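Local coordinates for protein MlnE (Bacillus amyloliquefaciens subsp. plantarum, PDB 5D2E) that binds NADP(H) as the N-terminal, B-type ketoreductase part of a macrolactin polyketide synthase, and probably reduces beta-keto groups of the growing chain, at residues A[432-435]-A[436-439]; A[183-186]-A[187-190]. All coordinates share one frame; numbering follows the deposited sequence.

Interaction 1: A[432-435]-A[436-439]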
loop_
_atom_site.group_PDB
_atom_site.type_symbol
_atom_site.label_atom_id
_atom_site.label_comp_id
_atom_site.label_asym_id
_atom_site.label_seq_id
_atom_site.Cartn_x
_atom_site.Cartn_y
_atom_site.Cartn_z
ATOM N N THR A 432 -0.798 -2.045 9.186
ATOM C CA THR A 432 -1.221 -3.068 10.090
ATOM C C THR A 432 -0.086 -3.349 11.113
ATOM O O THR A 432 -0.370 -3.657 12.295
ATOM C CB THR A 432 -1.508 -4.413 9.404
ATOM O OG1 THR A 432 -0.351 -4.815 8.710
ATOM C CG2 THR A 432 -2.710 -4.348 8.430
ATOM N N GLN A 433 1.164 -3.276 10.683
ATOM C CA GLN A 433 2.292 -3.566 11.583
ATOM C C GLN A 433 2.485 -2.468 12.614
ATOM O O GLN A 433 3.023 -2.735 13.668
ATOM C CB GLN A 433 3.571 -3.661 10.785
ATOM C CG GLN A 433 3.607 -4.891 9.900
ATOM C CD GLN A 433 5.015 -5.027 9.264
ATOM O OE1 GLN A 433 6.065 -4.970 9.971
ATOM N NE2 GLN A 433 5.050 -5.140 7.926
ATOM N N TYR A 434 2.098 -1.232 12.301
ATOM C CA TYR A 434 2.167 -0.161 13.238
ATOM C C TYR A 434 1.178 -0.398 14.357
ATOM O O TYR A 434 1.462 -0.210 15.549
ATOM C CB TYR A 434 1.926 1.188 12.541
ATOM C CG TYR A 434 1.912 2.412 13.451
ATOM C CD1 TYR A 434 0.725 2.848 14.074
ATOM C CD2 TYR A 434 3.082 3.134 13.692
ATOM C CE1 TYR A 434 0.703 3.981 14.880
ATOM C CE2 TYR A 434 3.074 4.252 14.533
ATOM C CZ TYR A 434 1.889 4.666 15.130
ATOM O OH TYR A 434 1.890 5.804 15.919
ATOM N N ARG A 435 -0.030 -0.795 13.992
ATOM C CA ARG A 435 -1.050 -1.020 15.024
ATOM C C ARG A 435 -0.623 -2.144 15.980
ATOM O O ARG A 435 -0.869 -2.074 17.173
ATOM C CB ARG A 435 -2.419 -1.337 14.379
ATOM C CG ARG A 435 -2.932 -0.152 13.590
ATOM C CD ARG A 435 -4.427 -0.272 13.349
ATOM N NE ARG A 435 -5.168 0.347 14.458
ATOM C CZ ARG A 435 -6.003 -0.278 15.253
ATOM N NH1 ARG A 435 -6.202 -1.588 15.160
ATOM N NH2 ARG A 435 -6.627 0.421 16.140
ATOM N N SER A 436 -0.008 -3.173 15.415
ATOM C CA SER A 436 0.538 -4.283 16.146
ATOM C C SER A 436 1.640 -3.786 17.079
ATOM O O SER A 436 1.716 -4.175 18.251
ATOM C CB SER A 436 1.121 -5.248 15.099
ATOM O OG SER A 436 1.473 -6.384 15.758
ATOM N N MET A 437 2.595 -3.053 16.511
ATOM C CA MET A 437 3.727 -2.540 17.279
ATOM C C MET A 437 3.240 -1.744 18.480
ATOM O O MET A 437 3.808 -1.833 19.570
ATOM C CB MET A 437 4.613 -1.638 16.408
ATOM C CG MET A 437 5.735 -0.877 17.134
ATOM S SD MET A 437 6.718 0.165 16.011
ATOM C CE MET A 437 5.668 1.574 15.809
ATOM N N LYS A 438 2.168 -0.995 18.301
ATOM C CA LYS A 438 1.675 -0.145 19.346
ATOM C C LYS A 438 0.740 -0.895 20.310
ATOM O O LYS A 438 0.234 -0.293 21.212
ATOM C CB LYS A 438 0.960 1.100 18.763
ATOM C CG LYS A 438 1.824 2.109 18.094
ATOM C CD LYS A 438 3.016 2.533 18.952
ATOM C CE LYS A 438 3.693 3.651 18.207
ATOM N NZ LYS A 438 5.033 3.967 18.722
ATOM N N GLY A 439 0.451 -2.157 20.056
ATOM C CA GLY A 439 -0.402 -2.952 20.904
ATOM C C GLY A 439 -1.848 -2.528 20.889
ATOM O O GLY A 439 -2.541 -2.574 21.896
#

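Interaction 2: A[183-186]-A[187-190]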
loop_
_atom_site.group_PDB
_atom_site.type_symbol
_atom_site.label_atom_id
_atom_site.label_comp_id
_atom_site.label_asym_id
_atom_site.label_seq_id
_atom_site.Cartn_x
_atom_site.Cartn_y
_atom_site.Cartn_z
ATOM N N GLU A 183 10.802 -1.638 14.637
ATOM C CA GLU A 183 10.223 -0.489 13.981
ATOM C C GLU A 183 9.516 -0.873 12.700
ATOM O O GLU A 183 9.779 -1.926 12.114
ATOM C CB GLU A 183 11.315 0.526 13.663
ATOM C CG GLU A 183 12.141 0.889 14.865
ATOM C CD GLU A 183 11.485 1.798 15.905
ATOM O OE1 GLU A 183 10.498 2.566 15.619
ATOM O OE2 GLU A 183 12.019 1.765 17.067
ATOM N N VAL A 184 8.700 0.058 12.207
ATOM C CA VAL A 184 7.928 -0.153 10.992
ATOM C C VAL A 184 8.037 1.070 10.079
ATOM O O VAL A 184 8.148 2.189 10.537
ATOM C CB VAL A 184 6.439 -0.415 11.329
ATOM C CG1 VAL A 184 6.343 -1.685 12.147
ATOM C CG2 VAL A 184 5.817 0.771 12.058
ATOM N N GLN A 185 7.941 0.828 8.781
ATOM C CA GLN A 185 7.990 1.878 7.751
ATOM C C GLN A 185 6.846 1.683 6.713
ATOM O O GLN A 185 7.086 1.234 5.580
ATOM C CB GLN A 185 9.328 1.845 7.066
ATOM C CG GLN A 185 10.505 2.293 7.930
ATOM C CD GLN A 185 10.601 3.799 8.148
ATOM O OE1 GLN A 185 9.613 4.509 8.160
ATOM N NE2 GLN A 185 11.822 4.263 8.390
ATOM N N PRO A 186 5.617 1.992 7.115
ATOM C CA PRO A 186 4.449 1.772 6.237
ATOM C C PRO A 186 4.495 2.557 4.969
ATOM O O PRO A 186 4.136 2.031 3.944
ATOM C CB PRO A 186 3.243 2.182 7.078
ATOM C CG PRO A 186 3.737 2.449 8.440
ATOM C CD PRO A 186 5.237 2.468 8.462
ATOM N N ILE A 187 5.006 3.773 5.035
ATOM C CA ILE A 187 5.145 4.613 3.844
ATOM C C ILE A 187 6.265 4.094 2.948
ATOM O O ILE A 187 6.048 3.737 1.752
ATOM C CB ILE A 187 5.323 6.079 4.219
ATOM C CG1 ILE A 187 4.044 6.603 4.795
ATOM C CG2 ILE A 187 5.730 6.935 3.042
ATOM C CD1 ILE A 187 4.089 8.029 5.308
ATOM N N TYR A 188 7.451 3.899 3.521
ATOM C CA TYR A 188 8.531 3.514 2.653
ATOM C C TYR A 188 8.330 2.121 2.058
ATOM O O TYR A 188 8.688 1.877 0.913
ATOM C CB TYR A 188 9.867 3.604 3.370
ATOM C CG TYR A 188 10.283 4.945 3.839
ATOM C CD1 TYR A 188 9.929 6.069 3.174
ATOM C CD2 TYR A 188 11.152 5.092 4.925
ATOM C CE1 TYR A 188 10.359 7.323 3.583
ATOM C CE2 TYR A 188 11.597 6.322 5.326
ATOM C CZ TYR A 188 11.232 7.451 4.654
ATOM O OH TYR A 188 11.695 8.716 5.012
ATOM N N ASN A 189 7.728 1.210 2.828
ATOM C CA ASN A 189 7.467 -0.161 2.369
ATOM C C ASN A 189 6.422 -0.178 1.185
ATOM O O ASN A 189 6.527 -0.948 0.244
ATOM C CB ASN A 189 6.926 -0.956 3.583
ATOM C CG ASN A 189 6.433 -2.327 3.203
ATOM O OD1 ASN A 189 5.221 -2.563 3.199
ATOM N ND2 ASN A 189 7.325 -3.189 2.847
ATOM N N ALA A 190 5.523 0.786 1.201
ATOM C CA ALA A 190 4.459 0.881 0.156
ATOM C C ALA A 190 4.986 1.268 -1.228
ATOM O O ALA A 190 4.344 1.014 -2.251
ATOM C CB ALA A 190 3.335 1.791 0.600
HETATM O O HOH W 1 7.496 4.804 6.401
HETATM O O HOH W 2 3.467 -0.497 3.639
#

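Interaction 1: A[432-435]-A[436-439]
Met437 N donates to Gln433 O at 2.9 Å. One residue on, Lys438 N bonds to Tyr434 O (2.9 Å), and these two residues meet again through their side chains. The lysine chain, bent at chi2 (-51°), turns back over the tyrosine: its CG stands over one face of the ring, 4.1 Å from the centroid and offset toward the rim, in a CH-pi contact. Farther out, Lys438 CE reaches the phenol end, 3.6 Å from Tyr434 OH. The tyrosine comes within range because its CG lies anti to the backbone N (chi1 177°), which carries the ring along the last turn. Met437 adds its methyl, CE meeting the ring obliquely at Tyr434 CD2 (3.7 Å). Phe431 and Phe137 also pack against this ring. Arg435 points elsewhere, its guanidinium engaged by a salt bridge to Asp392 and a hydrogen bond to Thr444 on the following strand. After Lys438 the chain leaves the helix at Gly439, whose positive phi (69°) and bond from Gly439 N to Ser436 O (3.0 Å) belong to a Schellman motif, here closing the helix of the beta-alpha-beta unit 402-453 in the Rossmann-type ketoreductase domain.

Interaction 2: A[183-186]-A[187-190]
Ile187 follows Pro186 in the first turn of the helix, and its side chain packs on Gln147 and Ser151 of helix 141-164 and on Phe137. At Tyr188 the main side-chain contact is made. Its ring lies alongside the Gln185 amide, both groups pointing the same way with their planes 47° apart, and Tyr188 CD2 comes 3.5 Å from Gln185 CD. Gln185 gets there by folding at chi2 (-75°), which lays its amide next to the ring. Water 1 bridges the pair, donating to Gln185 OE1 (2.8 Å) and accepting from Tyr188 N (3.0 Å). The amide is further held by Gln147 at OE1 and by the carbonyls of Gly135 and Glu178 at NE2, while Tyr188 OH bonds to Ala134 O. Gln185 is the N-cap residue of helix 186-201, and its OE1 reaches the N-H of Tyr188 through this water, not directly. Asn189 closes the turn: Asn189 N donates to Gln185 O at 2.8 Å, and its CB presses on the same oxygen (3.0 Å from Asn189 CB to Gln185 O). Water 2 lies 2.6 Å from Pro186 O and 2.7 Å from Asn189 OD1. Finally the N-H of Ala190 is shared weakly between Pro186 O (3.3 Å from Ala190 N) and Ile187 O, and the Ala190 methyl rests against Phe423 of helix 419-437.

How the interactions relate
The two contacts sit at contrasting ends of helices: interaction 2 starts helix 186-201 in a buried setting, whereas interaction 1 finishes helix 419-437, where several side chains are exposed. Their chemistry follows suit. The buried start supplements its backbone bonds with a side-chain amide and ordered water, while the end uses an aromatic ring with a lysine methylene over one face and a methionine methyl touching it obliquely. They also touch: Val184, just before the cap, packs on Gln433 (Val184 CG1 to Gln433 CB 3.7 Å), Tyr434 and Met437. Phe137 lies against both. Residues 183-190 and 432-439 thereby join the two Rossmann-clan regions, the N-terminal one, probably the structural half of the ketoreductase, and the NADP-binding one.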